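PDB 5WRT: soluble inorganic pyrophosphatase from Toxoplasma gondii, which probably hydrolyses inorganic diphosphate to phosphate with magnesium as cofactor, this chain being the piece that holds the pyrophosphatase domain. Local coordinates for residues A[15-20]-A[131-136]; A[27-32]-A[68-73]; A[31-36]-A[46-51]; A[96-101]-A[223-228]. All coordinates share one frame; numbering follows the deposited sequence.

Contact 1: residues A[15-20]-A[131-136]; sequences FRVLLS and LPVGGV
V17 and L19, alternate residues on one face of strand 16-20, meet V133, G134 and V136 of the loop that leads into strand 136-149. No hydrogen bond joins the two segments, so the evidence for the contact is side-chain packing over 215 Å² of buried surface. V17 uses both branches. Its CG1, anti to the backbone N (chi1 179°), lies 3.7 Å from V133 O and also approaches G134 CA, whereas V17 CG2 meets V133 CG1 at 3.7 Å, the two valines crossing obliquely. L19 meets the glycine at its carbonyl: CD2 sits 3.3 Å from G134 O. Its other branch, CD1, touches V136 CG2 at 3.6 Å, and that V136 methyl is the one anti to the carbonyl carbon, beside the backbone N. The loop here is a type II beta turn from P132 to G135, closed by G135 N to P132 O at 3.0 Å. G134 holds the third position with phi 85° and psi 0°, a conformation suited to glycine. Outside the pair, I72 packs on V133 and I33 on both L19 and V136, at the junction of the small sheet of strands 3-7, 16-20 and 26-27 with the loop leading into strand 136-149. Methyl groups rest against the carbonyl oxygens of V133 and G134 without bonding to them; between these two segments the cohesion is therefore apolar and van der Waals in kind.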
loop_
_atom_site.group_PDB
_atom_site.type_symbol
_atom_site.label_atom_id
_atom_site.label_comp_id
_atom_site.label_asym_id
_atom_site.label_seq_id
_atom_site.Cartn_x
_atom_site.Cartn_y
_atom_site.Cartn_z
ATOM N N PHE A 15 -17.257 20.417 1.746
ATOM C CA PHE A 15 -16.249 20.682 0.731
ATOM C C PHE A 15 -16.724 20.155 -0.615
ATOM O O PHE A 15 -17.255 19.045 -0.715
ATOM C CB PHE A 15 -14.913 20.043 1.109
ATOM C CG PHE A 15 -13.796 20.369 0.157
ATOM C CD1 PHE A 15 -13.190 21.615 0.188
ATOM C CD2 PHE A 15 -13.358 19.441 -0.773
ATOM C CE1 PHE A 15 -12.163 21.926 -0.684
ATOM C CE2 PHE A 15 -12.331 19.747 -1.651
ATOM C CZ PHE A 15 -11.735 20.994 -1.605
ATOM N N ARG A 16 -16.522 20.956 -1.657
ATOM C CA ARG A 16 -17.044 20.623 -2.973
ATOM C C ARG A 16 -16.257 21.390 -4.024
ATOM O O ARG A 16 -15.960 22.573 -3.843
ATOM C CB ARG A 16 -18.542 20.956 -3.048
ATOM C CG ARG A 16 -19.100 21.199 -4.440
ATOM C CD ARG A 16 -20.441 21.930 -4.366
ATOM N NE ARG A 16 -21.431 21.203 -3.573
ATOM C CZ ARG A 16 -22.601 20.772 -4.038
ATOM N NH1 ARG A 16 -22.939 20.996 -5.302
ATOM N NH2 ARG A 16 -23.436 20.118 -3.239
ATOM N N VAL A 17 -15.920 20.708 -5.115
ATOM C CA VAL A 17 -15.188 21.305 -6.227
ATOM C C VAL A 17 -16.054 21.212 -7.474
ATOM O O VAL A 17 -16.453 20.113 -7.882
ATOM C CB VAL A 17 -13.831 20.621 -6.455
ATOM C CG1 VAL A 17 -13.114 21.253 -7.636
ATOM C CG2 VAL A 17 -12.976 20.705 -5.199
ATOM N N LEU A 18 -16.339 22.362 -8.074
ATOM C CA LEU A 18 -17.113 22.461 -9.299
ATOM C C LEU A 18 -16.224 22.985 -10.418
ATOM O O LEU A 18 -15.232 23.677 -10.172
ATOM C CB LEU A 18 -18.325 23.377 -9.117
ATOM C CG LEU A 18 -19.423 22.852 -8.191
ATOM C CD1 LEU A 18 -20.085 23.993 -7.434
ATOM C CD2 LEU A 18 -20.454 22.066 -8.987
ATOM N N LEU A 19 -16.582 22.645 -11.651
ATOM C CA LEU A 19 -15.805 23.021 -12.821
ATOM C C LEU A 19 -16.592 23.995 -13.683
ATOM O O LEU A 19 -17.815 23.881 -13.812
ATOM C CB LEU A 19 -15.420 21.792 -13.646
ATOM C CG LEU A 19 -14.360 20.876 -13.036
ATOM C CD1 LEU A 19 -13.804 19.954 -14.097
ATOM C CD2 LEU A 19 -13.246 21.694 -12.402
ATOM N N SER A 20 -15.881 24.957 -14.265
ATOM C CA SER A 20 -16.472 25.907 -15.192
ATOM C C SER A 20 -15.482 26.182 -16.312
ATOM O O SER A 20 -14.269 26.033 -16.138
ATOM C CB SER A 20 -16.852 27.221 -14.499
ATOM O OG SER A 20 -15.709 27.857 -13.955
ATOM N N LEU A 131 -1.360 16.886 -8.412
ATOM C CA LEU A 131 -2.437 17.544 -9.131
ATOM C C LEU A 131 -3.598 17.854 -8.191
ATOM O O LEU A 131 -3.853 17.106 -7.244
ATOM C CB LEU A 131 -2.928 16.660 -10.281
ATOM C CG LEU A 131 -1.848 16.254 -11.284
ATOM C CD1 LEU A 131 -2.407 15.301 -12.328
ATOM C CD2 LEU A 131 -1.246 17.489 -11.938
ATOM N N PRO A 132 -4.320 18.947 -8.417
ATOM C CA PRO A 132 -5.366 19.350 -7.474
ATOM C C PRO A 132 -6.663 18.586 -7.689
ATOM O O PRO A 132 -6.922 18.018 -8.752
ATOM C CB PRO A 132 -5.548 20.838 -7.784
ATOM C CG PRO A 132 -5.273 20.920 -9.246
ATOM C CD PRO A 132 -4.174 19.917 -9.517
ATOM N N VAL A 133 -7.487 18.577 -6.636
ATOM C CA VAL A 133 -8.835 18.034 -6.752
ATOM C C VAL A 133 -9.597 18.825 -7.803
ATOM O O VAL A 133 -9.658 20.059 -7.753
ATOM C CB VAL A 133 -9.556 18.080 -5.396
ATOM C CG1 VAL A 133 -10.981 17.574 -5.540
ATOM C CG2 VAL A 133 -8.805 17.279 -4.354
ATOM N N GLY A 134 -10.184 18.116 -8.765
ATOM C CA GLY A 134 -10.894 18.767 -9.844
ATOM C C GLY A 134 -10.038 19.203 -11.012
ATOM O O GLY A 134 -10.572 19.783 -11.964
ATOM N N GLY A 135 -8.730 18.962 -10.966
ATOM C CA GLY A 135 -7.896 19.249 -12.117
ATOM C C GLY A 135 -8.247 18.373 -13.304
ATOM O O GLY A 135 -8.660 17.221 -13.160
ATOM N N VAL A 136 -8.084 18.937 -14.498
ATOM C CA VAL A 136 -8.308 18.225 -15.750
ATOM C C VAL A 136 -7.010 18.282 -16.540
ATOM O O VAL A 136 -6.575 19.366 -16.955
ATOM C CB VAL A 136 -9.470 18.826 -16.553
ATOM C CG1 VAL A 136 -9.761 17.980 -17.785
ATOM C CG2 VAL A 136 -10.701 18.945 -15.676
#

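Contact 2: residues A[27-32]-A[68-73]; sequences LSPWHD and PFTPIM
An ST motif at S28 forms the centre of this contact, where the loop after strand 26-27 meets the turn before strand 72-74. S28 OG lies anti to its backbone N (chi1 172°), beside the carbonyl carbon, where the following backbone comes round to it: it accepts from H31 N at 3.2 Å and, at a less straight 137°, from W30 N, the latter an ST turn. The same hydroxyl faces T70 OG1 across the segments; the modelled separation of 2.3 Å is very short, so its exact length is doubtful, and either oxygen could be the donor. T70 CG2 lies 3.8 Å from H31 CD2. On the backbone side, S28 CA makes a CA-H...O contact of 3.3 Å with F69 O, and P29 CD rests on that same oxygen. A water donates to both L27 O and F69 O. The F69 ring lies beside L27, CD1 3.7 Å from L27 CA, with S28 N at its edge. Beyond the segments, P29 packs on L19 of strand 16-20, M63 of strand 57-63 and V50 of strand 47-53, while H31 ND1 bonds Y228 OH on helix 214-232.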
loop_
_atom_site.group_PDB
_atom_site.type_symbol
_atom_site.label_atom_id
_atom_site.label_comp_id
_atom_site.label_asym_id
_atom_site.label_seq_id
_atom_site.Cartn_x
_atom_site.Cartn_y
_atom_site.Cartn_z
ATOM N N LEU A 27 -19.997 23.442 -15.781
ATOM C CA LEU A 27 -20.104 22.231 -16.587
ATOM C C LEU A 27 -19.706 21.014 -15.761
ATOM O O LEU A 27 -18.920 21.111 -14.816
ATOM C CB LEU A 27 -19.250 22.326 -17.859
ATOM C CG LEU A 27 -17.769 21.960 -17.844
ATOM C CD1 LEU A 27 -17.283 21.715 -19.265
ATOM C CD2 LEU A 27 -16.966 23.067 -17.208
ATOM N N SER A 28 -20.268 19.866 -16.140
ATOM C CA SER A 28 -20.005 18.599 -15.468
ATOM C C SER A 28 -18.681 18.009 -15.944
ATOM O O SER A 28 -18.480 17.849 -17.152
ATOM C CB SER A 28 -21.140 17.612 -15.734
ATOM O OG SER A 28 -20.828 16.319 -15.244
ATOM N N PRO A 29 -17.763 17.674 -15.034
ATOM C CA PRO A 29 -16.535 16.981 -15.454
ATOM C C PRO A 29 -16.787 15.625 -16.085
ATOM O O PRO A 29 -15.940 15.154 -16.852
ATOM C CB PRO A 29 -15.739 16.843 -14.147
ATOM C CG PRO A 29 -16.732 17.059 -13.049
ATOM C CD PRO A 29 -17.762 17.995 -13.596
ATOM N N TRP A 30 -17.915 14.981 -15.787
ATOM C CA TRP A 30 -18.226 13.684 -16.373
ATOM C C TRP A 30 -18.942 13.811 -17.711
ATOM O O TRP A 30 -18.645 13.059 -18.645
ATOM C CB TRP A 30 -19.081 12.854 -15.410
ATOM C CG TRP A 30 -19.282 11.434 -15.863
ATOM C CD1 TRP A 30 -18.362 10.635 -16.481
ATOM C CD2 TRP A 30 -20.474 10.646 -15.735
ATOM N NE1 TRP A 30 -18.906 9.402 -16.744
ATOM C CE2 TRP A 30 -20.202 9.383 -16.296
ATOM C CE3 TRP A 30 -21.744 10.887 -15.200
ATOM C CZ2 TRP A 30 -21.153 8.363 -16.338
ATOM C CZ3 TRP A 30 -22.687 9.873 -15.243
ATOM C CH2 TRP A 30 -22.385 8.626 -15.808
ATOM N N HIS A 31 -19.881 14.751 -17.821
ATOM C CA HIS A 31 -20.720 14.862 -19.008
ATOM C C HIS A 31 -20.162 15.820 -20.055
ATOM O O HIS A 31 -20.220 15.514 -21.251
ATOM C CB HIS A 31 -22.129 15.320 -18.629
ATOM C CG HIS A 31 -22.874 14.359 -17.762
ATOM N ND1 HIS A 31 -23.248 13.104 -18.191
ATOM C CD2 HIS A 31 -23.330 14.476 -16.493
ATOM C CE1 HIS A 31 -23.894 12.485 -17.220
ATOM N NE2 HIS A 31 -23.957 13.295 -16.178
ATOM N N ASP A 32 -19.635 16.977 -19.652
ATOM C CA ASP A 32 -19.379 18.036 -20.617
ATOM C C ASP A 32 -17.909 18.227 -20.961
ATOM O O ASP A 32 -17.604 19.018 -21.856
ATOM C CB ASP A 32 -19.939 19.362 -20.095
ATOM C CG ASP A 32 -21.305 19.219 -19.449
ATOM O OD1 ASP A 32 -22.215 18.606 -20.047
ATOM O OD2 ASP A 32 -21.456 19.710 -18.303
ATOM N N PRO A 68 -26.380 17.931 -9.660
ATOM C CA PRO A 68 -26.225 18.743 -10.873
ATOM C C PRO A 68 -24.776 19.170 -11.058
ATOM O O PRO A 68 -24.118 19.620 -10.117
ATOM C CB PRO A 68 -27.150 19.941 -10.622
ATOM C CG PRO A 68 -27.316 19.992 -9.138
ATOM C CD PRO A 68 -27.286 18.565 -8.686
ATOM N N PHE A 69 -24.277 18.993 -12.283
ATOM C CA PHE A 69 -22.907 19.281 -12.702
ATOM C C PHE A 69 -21.893 18.324 -12.091
ATOM O O PHE A 69 -20.683 18.554 -12.226
ATOM C CB PHE A 69 -22.504 20.727 -12.386
ATOM C CG PHE A 69 -23.276 21.752 -13.163
ATOM C CD1 PHE A 69 -23.216 21.781 -14.547
ATOM C CD2 PHE A 69 -24.080 22.674 -12.513
ATOM C CE1 PHE A 69 -23.931 22.718 -15.267
ATOM C CE2 PHE A 69 -24.800 23.613 -13.228
ATOM C CZ PHE A 69 -24.724 23.634 -14.609
ATOM N N THR A 70 -22.349 17.259 -11.433
ATOM C CA THR A 70 -21.501 16.178 -10.947
ATOM C C THR A 70 -20.235 16.680 -10.230
ATOM O O THR A 70 -19.129 16.394 -10.648
ATOM C CB THR A 70 -21.120 15.238 -12.084
ATOM O OG1 THR A 70 -20.277 15.924 -13.017
ATOM C CG2 THR A 70 -22.367 14.757 -12.806
ATOM N N PRO A 71 -20.403 17.431 -9.138
ATOM C CA PRO A 71 -19.230 17.966 -8.440
ATOM C C PRO A 71 -18.445 16.875 -7.731
ATOM O O PRO A 71 -18.929 15.767 -7.495
ATOM C CB PRO A 71 -19.837 18.947 -7.435
ATOM C CG PRO A 71 -21.181 18.375 -7.145
ATOM C CD PRO A 71 -21.656 17.764 -8.437
ATOM N N ILE A 72 -17.209 17.215 -7.381
ATOM C CA ILE A 72 -16.339 16.304 -6.648
ATOM C C ILE A 72 -16.483 16.626 -5.168
ATOM O O ILE A 72 -16.257 17.765 -4.744
ATOM C CB ILE A 72 -14.879 16.431 -7.108
ATOM C CG1 ILE A 72 -14.748 16.028 -8.576
ATOM C CG2 ILE A 72 -13.962 15.576 -6.241
ATOM C CD1 ILE A 72 -13.361 16.224 -9.137
ATOM N N MET A 73 -16.854 15.618 -4.382
ATOM C CA MET A 73 -17.014 15.744 -2.942
ATOM C C MET A 73 -16.476 14.478 -2.297
ATOM O O MET A 73 -16.180 13.492 -2.976
ATOM C CB MET A 73 -18.485 15.954 -2.550
ATOM C CG MET A 73 -19.214 17.033 -3.335
ATOM S SD MET A 73 -20.886 17.347 -2.733
ATOM C CE MET A 73 -20.565 18.014 -1.102
HETATM O O HOH W 1 -18.852 20.884 -12.181
#

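Contact 3: residues A[31-36]-A[46-51]; sequences HDIPLF and LFNMVV
In the large mixed sheet of the pyrophosphatase fold, N48 of strand 47-53 meets L35 of the irregular loop 31-36; the direction from CA 33 to CA 36 lies 157° from that of CA 46 to CA 50, so the two run nearly opposite ways. N48 N donates to L35 O, 2.8 Å away with an angle of 166° at the hydrogen; the same carbonyl oxygen receives a CA-H...O contact from F47 CA. N48 adds a second, weak bond from its side chain, ND2 to P34 O at 3.3 Å, so backbone and amide of one residue grip two successive carbonyls. I33 crosses N48 at about a right angle, its CG2 4.0 Å from N48 ND2. Within the sheet, F47 and M49 pair with strand 136-149 and V50 with A95 of strand 92-95, while at N48 the backbone N-H is taken by the loop carbonyl. F36 and F47, each with CG anti to the carbonyl carbon, lie side by side and point the same way, with CE1 of F36 3.4 Å from CE2 of F47; the rings are oblique, their planes at 46° and their centroids 5.3 Å apart. L35 joins this pair twice: its CG lies over the centre of the F36 ring, 4.2 Å above the plane, and its CD1 approaches the edge of the F47 ring. Helix 214-232 covers the cluster, V221 packing on L35 and F47 and Y222 on F36.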
loop_
_atom_site.group_PDB
_atom_site.type_symbol
_atom_site.label_atom_id
_atom_site.label_comp_id
_atom_site.label_asym_id
_atom_site.label_seq_id
_atom_site.Cartn_x
_atom_site.Cartn_y
_atom_site.Cartn_z
ATOM N N HIS A 31 -19.881 14.751 -17.821
ATOM C CA HIS A 31 -20.720 14.862 -19.008
ATOM C C HIS A 31 -20.162 15.820 -20.055
ATOM O O HIS A 31 -20.220 15.514 -21.251
ATOM C CB HIS A 31 -22.129 15.320 -18.629
ATOM C CG HIS A 31 -22.874 14.359 -17.762
ATOM N ND1 HIS A 31 -23.248 13.104 -18.191
ATOM C CD2 HIS A 31 -23.330 14.476 -16.493
ATOM C CE1 HIS A 31 -23.894 12.485 -17.220
ATOM N NE2 HIS A 31 -23.957 13.295 -16.178
ATOM N N ASP A 32 -19.635 16.977 -19.652
ATOM C CA ASP A 32 -19.379 18.036 -20.617
ATOM C C ASP A 32 -17.909 18.227 -20.961
ATOM O O ASP A 32 -17.604 19.018 -21.856
ATOM C CB ASP A 32 -19.939 19.362 -20.095
ATOM C CG ASP A 32 -21.305 19.219 -19.449
ATOM O OD1 ASP A 32 -22.215 18.606 -20.047
ATOM O OD2 ASP A 32 -21.456 19.710 -18.303
ATOM N N ILE A 33 -16.999 17.522 -20.299
ATOM C CA ILE A 33 -15.584 17.550 -20.682
ATOM C C ILE A 33 -15.339 16.501 -21.756
ATOM O O ILE A 33 -15.698 15.332 -21.564
ATOM C CB ILE A 33 -14.669 17.343 -19.470
ATOM C CG1 ILE A 33 -14.771 18.543 -18.532
ATOM C CG2 ILE A 33 -13.225 17.140 -19.912
ATOM C CD1 ILE A 33 -13.750 18.545 -17.435
ATOM N N PRO A 34 -14.747 16.866 -22.892
ATOM C CA PRO A 34 -14.475 15.865 -23.927
ATOM C C PRO A 34 -13.445 14.854 -23.451
ATOM O O PRO A 34 -12.482 15.199 -22.762
ATOM C CB PRO A 34 -13.947 16.699 -25.100
ATOM C CG PRO A 34 -13.400 17.931 -24.464
ATOM C CD PRO A 34 -14.290 18.210 -23.287
ATOM N N LEU A 35 -13.672 13.588 -23.805
ATOM C CA LEU A 35 -12.711 12.548 -23.458
ATOM C C LEU A 35 -11.387 12.756 -24.184
ATOM O O LEU A 35 -10.316 12.533 -23.609
ATOM C CB LEU A 35 -13.288 11.170 -23.776
ATOM C CG LEU A 35 -12.327 9.993 -23.597
ATOM C CD1 LEU A 35 -11.813 9.934 -22.166
ATOM C CD2 LEU A 35 -12.994 8.685 -23.986
ATOM N N PHE A 36 -11.441 13.192 -25.443
ATOM C CA PHE A 36 -10.246 13.459 -26.238
ATOM C C PHE A 36 -10.042 14.962 -26.370
ATOM O O PHE A 36 -10.751 15.618 -27.150
ATOM C CB PHE A 36 -10.348 12.810 -27.621
ATOM C CG PHE A 36 -10.612 11.333 -27.584
ATOM C CD1 PHE A 36 -9.593 10.442 -27.293
ATOM C CD2 PHE A 36 -11.876 10.832 -27.854
ATOM C CE1 PHE A 36 -9.830 9.082 -27.264
ATOM C CE2 PHE A 36 -12.118 9.472 -27.826
ATOM C CZ PHE A 36 -11.092 8.597 -27.530
ATOM N N LEU A 46 -4.186 11.533 -26.723
ATOM C CA LEU A 46 -4.376 12.096 -25.396
ATOM C C LEU A 46 -5.803 11.871 -24.925
ATOM O O LEU A 46 -6.755 12.021 -25.699
ATOM C CB LEU A 46 -4.058 13.595 -25.384
ATOM C CG LEU A 46 -2.594 13.971 -25.613
ATOM C CD1 LEU A 46 -2.394 15.471 -25.460
ATOM C CD2 LEU A 46 -1.696 13.206 -24.653
ATOM N N PHE A 47 -5.944 11.506 -23.656
ATOM C CA PHE A 47 -7.235 11.410 -22.995
ATOM C C PHE A 47 -7.244 12.423 -21.862
ATOM O O PHE A 47 -6.217 12.644 -21.214
ATOM C CB PHE A 47 -7.501 10.014 -22.413
ATOM C CG PHE A 47 -7.386 8.891 -23.407
ATOM C CD1 PHE A 47 -6.146 8.428 -23.812
ATOM C CD2 PHE A 47 -8.523 8.280 -23.912
ATOM C CE1 PHE A 47 -6.040 7.386 -24.712
ATOM C CE2 PHE A 47 -8.424 7.239 -24.813
ATOM C CZ PHE A 47 -7.181 6.791 -25.214
ATOM N N ASN A 48 -8.395 13.033 -21.613
ATOM C CA ASN A 48 -8.510 13.917 -20.465
ATOM C C ASN A 48 -8.785 13.101 -19.211
ATOM O O ASN A 48 -9.535 12.121 -19.237
ATOM C CB ASN A 48 -9.603 14.964 -20.678
ATOM C CG ASN A 48 -9.048 16.290 -21.167
ATOM O OD1 ASN A 48 -7.925 16.669 -20.828
ATOM N ND2 ASN A 48 -9.838 17.009 -21.951
ATOM N N MET A 49 -8.151 13.501 -18.115
ATOM C CA MET A 49 -8.328 12.860 -16.822
ATOM C C MET A 49 -8.858 13.885 -15.835
ATOM O O MET A 49 -8.281 14.967 -15.691
ATOM C CB MET A 49 -7.010 12.268 -16.316
ATOM C CG MET A 49 -6.973 12.036 -14.811
ATOM S SD MET A 49 -5.358 11.469 -14.239
ATOM C CE MET A 49 -5.739 10.995 -12.552
ATOM N N VAL A 50 -9.956 13.547 -15.169
ATOM C CA VAL A 50 -10.483 14.363 -14.082
ATOM C C VAL A 50 -9.854 13.843 -12.796
ATOM O O VAL A 50 -10.120 12.714 -12.374
ATOM C CB VAL A 50 -12.015 14.311 -14.021
ATOM C CG1 VAL A 50 -12.524 15.044 -12.786
ATOM C CG2 VAL A 50 -12.616 14.908 -15.286
ATOM N N VAL A 51 -9.012 14.663 -12.176
ATOM C CA VAL A 51 -8.316 14.263 -10.959
ATOM C C VAL A 51 -9.288 14.370 -9.793
ATOM O O VAL A 51 -9.800 15.455 -9.497
ATOM C CB VAL A 51 -7.071 15.129 -10.725
ATOM C CG1 VAL A 51 -6.362 14.707 -9.446
ATOM C CG2 VAL A 51 -6.134 15.041 -11.920
#

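Contact 4: residues A[96-101]-A[223-228]; sequences FPQTWE and RAHEHY
Loop 96-101 runs against helix 214-232 with T99 and H225 CA atoms 4.3 Å apart, and W100 N donates to A224 O at 3.1 Å. That donor stands 47° out of the carbonyl plane, on the opposite face from Y228 N, whose intrahelical bond the same oxygen also accepts. H225 has CG anti to its backbone N (chi1 -174°); its ND1 donates to Q98 O, 2.8 Å away and 12° out of the ring plane. Q98 CA sits over the centre of the Y228 ring, a CH-pi contact with 3.6 Å from CA to centroid, while Q98 CB meets Y228 CD2 at 3.7 Å. W100 O lies 3.1 Å from H227 CB. E101 bends back to bring OE2 within 3.4 Å of A224 CB, and a water joins that oxygen to R223 NE. Two N-H donors, H225 ND1 and W100 N, thus engage the carbonyls of Q98 and A224 in opposite directions across the interface, and the water-bridged E101 carboxylate lies beside D117, a magnesium ligand.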
loop_
_atom_site.group_PDB
_atom_site.type_symbol
_atom_site.label_atom_id
_atom_site.label_comp_id
_atom_site.label_asym_id
_atom_site.label_seq_id
_atom_site.Cartn_x
_atom_site.Cartn_y
_atom_site.Cartn_z
ATOM N N PHE A 96 -11.942 8.973 -16.261
ATOM C CA PHE A 96 -12.089 9.488 -17.616
ATOM C C PHE A 96 -13.490 10.059 -17.797
ATOM O O PHE A 96 -14.471 9.383 -17.464
ATOM C CB PHE A 96 -11.855 8.388 -18.643
ATOM C CG PHE A 96 -10.439 7.884 -18.691
ATOM C CD1 PHE A 96 -9.419 8.683 -19.177
ATOM C CD2 PHE A 96 -10.133 6.604 -18.255
ATOM C CE1 PHE A 96 -8.117 8.217 -19.226
ATOM C CE2 PHE A 96 -8.834 6.132 -18.300
ATOM C CZ PHE A 96 -7.824 6.940 -18.787
ATOM N N PRO A 97 -13.626 11.284 -18.303
ATOM C CA PRO A 97 -14.963 11.807 -18.603
ATOM C C PRO A 97 -15.637 10.996 -19.698
ATOM O O PRO A 97 -14.976 10.364 -20.527
ATOM C CB PRO A 97 -14.696 13.247 -19.062
ATOM C CG PRO A 97 -13.294 13.551 -18.651
ATOM C CD PRO A 97 -12.567 12.247 -18.636
ATOM N N GLN A 98 -16.970 11.015 -19.683
ATOM C CA GLN A 98 -17.780 10.397 -20.733
ATOM C C GLN A 98 -17.445 8.918 -20.894
ATOM O O GLN A 98 -17.398 8.385 -22.005
ATOM C CB GLN A 98 -17.624 11.147 -22.058
ATOM C CG GLN A 98 -17.981 12.622 -21.946
ATOM C CD GLN A 98 -17.741 13.394 -23.228
ATOM O OE1 GLN A 98 -17.035 12.933 -24.124
ATOM N NE2 GLN A 98 -18.326 14.581 -23.317
ATOM N N THR A 99 -17.194 8.253 -19.771
ATOM C CA THR A 99 -16.996 6.814 -19.734
ATOM C C THR A 99 -17.905 6.222 -18.671
ATOM O O THR A 99 -18.227 6.871 -17.672
ATOM C CB THR A 99 -15.536 6.436 -19.437
ATOM O OG1 THR A 99 -15.144 6.986 -18.171
ATOM C CG2 THR A 99 -14.611 6.955 -20.528
ATOM N N TRP A 100 -18.312 4.977 -18.894
ATOM C CA TRP A 100 -19.175 4.278 -17.951
ATOM C C TRP A 100 -18.897 2.793 -18.086
ATOM O O TRP A 100 -19.027 2.238 -19.180
ATOM C CB TRP A 100 -20.651 4.578 -18.211
ATOM C CG TRP A 100 -21.576 3.924 -17.224
ATOM C CD1 TRP A 100 -21.490 3.972 -15.863
ATOM C CD2 TRP A 100 -22.726 3.125 -17.525
ATOM N NE1 TRP A 100 -22.515 3.253 -15.298
ATOM C CE2 TRP A 100 -23.288 2.722 -16.296
ATOM C CE3 TRP A 100 -23.334 2.709 -18.713
ATOM C CZ2 TRP A 100 -24.429 1.927 -16.223
ATOM C CZ3 TRP A 100 -24.469 1.925 -18.638
ATOM C CH2 TRP A 100 -25.003 1.537 -17.403
ATOM N N GLU A 101 -18.502 2.154 -16.988
ATOM C CA GLU A 101 -18.249 0.717 -17.007
ATOM C C GLU A 101 -19.584 0.005 -16.816
ATOM O O GLU A 101 -19.944 -0.453 -15.730
ATOM C CB GLU A 101 -17.218 0.323 -15.960
ATOM C CG GLU A 101 -15.811 0.750 -16.342
ATOM C CD GLU A 101 -15.146 -0.242 -17.275
ATOM O OE1 GLU A 101 -14.588 -1.251 -16.792
ATOM O OE2 GLU A 101 -15.194 -0.015 -18.503
ATOM N N ARG A 223 -14.072 1.221 -25.121
ATOM C CA ARG A 223 -15.282 0.463 -24.819
ATOM C C ARG A 223 -16.123 1.156 -23.753
ATOM O O ARG A 223 -17.349 1.244 -23.884
ATOM C CB ARG A 223 -14.919 -0.954 -24.380
ATOM C CG ARG A 223 -16.122 -1.870 -24.225
ATOM C CD ARG A 223 -15.701 -3.306 -23.975
ATOM N NE ARG A 223 -14.805 -3.422 -22.827
ATOM C CZ ARG A 223 -13.561 -3.887 -22.896
ATOM N NH1 ARG A 223 -13.063 -4.282 -24.061
ATOM N NH2 ARG A 223 -12.816 -3.957 -21.801
ATOM N N ALA A 224 -15.481 1.661 -22.697
ATOM C CA ALA A 224 -16.213 2.406 -21.679
ATOM C C ALA A 224 -16.781 3.701 -22.239
ATOM O O ALA A 224 -17.854 4.144 -21.814
ATOM C CB ALA A 224 -15.310 2.693 -20.479
ATOM N N HIS A 225 -16.076 4.319 -23.190
ATOM C CA HIS A 225 -16.596 5.511 -23.849
ATOM C C HIS A 225 -17.865 5.191 -24.628
ATOM O O HIS A 225 -18.822 5.975 -24.622
ATOM C CB HIS A 225 -15.526 6.105 -24.765
ATOM C CG HIS A 225 -15.906 7.416 -25.380
ATOM N ND1 HIS A 225 -16.392 8.473 -24.640
ATOM C CD2 HIS A 225 -15.850 7.849 -26.661
ATOM C CE1 HIS A 225 -16.631 9.496 -25.441
ATOM N NE2 HIS A 225 -16.309 9.145 -26.673
ATOM N N GLU A 226 -17.896 4.036 -25.298
ATOM C CA GLU A 226 -19.069 3.660 -26.081
ATOM C C GLU A 226 -20.247 3.303 -25.182
ATOM O O GLU A 226 -21.401 3.581 -25.527
ATOM C CB GLU A 226 -18.730 2.495 -27.009
ATOM C CG GLU A 226 -17.821 2.869 -28.167
ATOM N N HIS A 227 -19.981 2.668 -24.037
ATOM C CA HIS A 227 -21.040 2.427 -23.060
ATOM C C HIS A 227 -21.714 3.729 -22.646
ATOM O O HIS A 227 -22.946 3.807 -22.567
ATOM C CB HIS A 227 -20.476 1.722 -21.826
ATOM C CG HIS A 227 -20.044 0.309 -22.063
ATOM N ND1 HIS A 227 -20.734 -0.556 -22.887
ATOM C CD2 HIS A 227 -18.999 -0.395 -21.569
ATOM C CE1 HIS A 227 -20.127 -1.730 -22.895
ATOM N NE2 HIS A 227 -19.071 -1.659 -22.104
ATOM N N TYR A 228 -20.917 4.764 -22.374
ATOM C CA TYR A 228 -21.479 6.058 -21.999
ATOM C C TYR A 228 -22.289 6.654 -23.143
ATOM O O TYR A 228 -23.430 7.091 -22.952
ATOM C CB TYR A 228 -20.363 7.015 -21.572
ATOM C CG TYR A 228 -20.858 8.410 -21.256
ATOM C CD1 TYR A 228 -21.338 8.721 -19.992
ATOM C CD2 TYR A 228 -20.859 9.411 -22.221
ATOM C CE1 TYR A 228 -21.798 9.986 -19.693
ATOM C CE2 TYR A 228 -21.320 10.680 -21.929
ATOM C CZ TYR A 228 -21.788 10.962 -20.664
ATOM O OH TYR A 228 -22.249 12.222 -20.362
HETATM O O HOH W 2 -16.342 -1.917 -20.668
#

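In the fold
From the N terminus, strand 16-20 opens contact 1, which closes a long loop only at the turn 131-136. Contacts 2 and 3 are nested inside that loop: both start from the stretch after strand 26-27, share H31 and D32, and close at 68-73 and 46-51 respectively. Contact 4 begins at 96-101, still inside the loop of contact 1, but ends on helix 214-232, so these two cross; their nearest atoms are about 6 Å apart. Backbone bonds join strand 16-20 to L27 and I72, and V51 to the turn at G134 and G135. H31, W30 and Q98 carry the links onward to contact 4, connecting the N-terminal strands, the central sheet and the C-terminal helix.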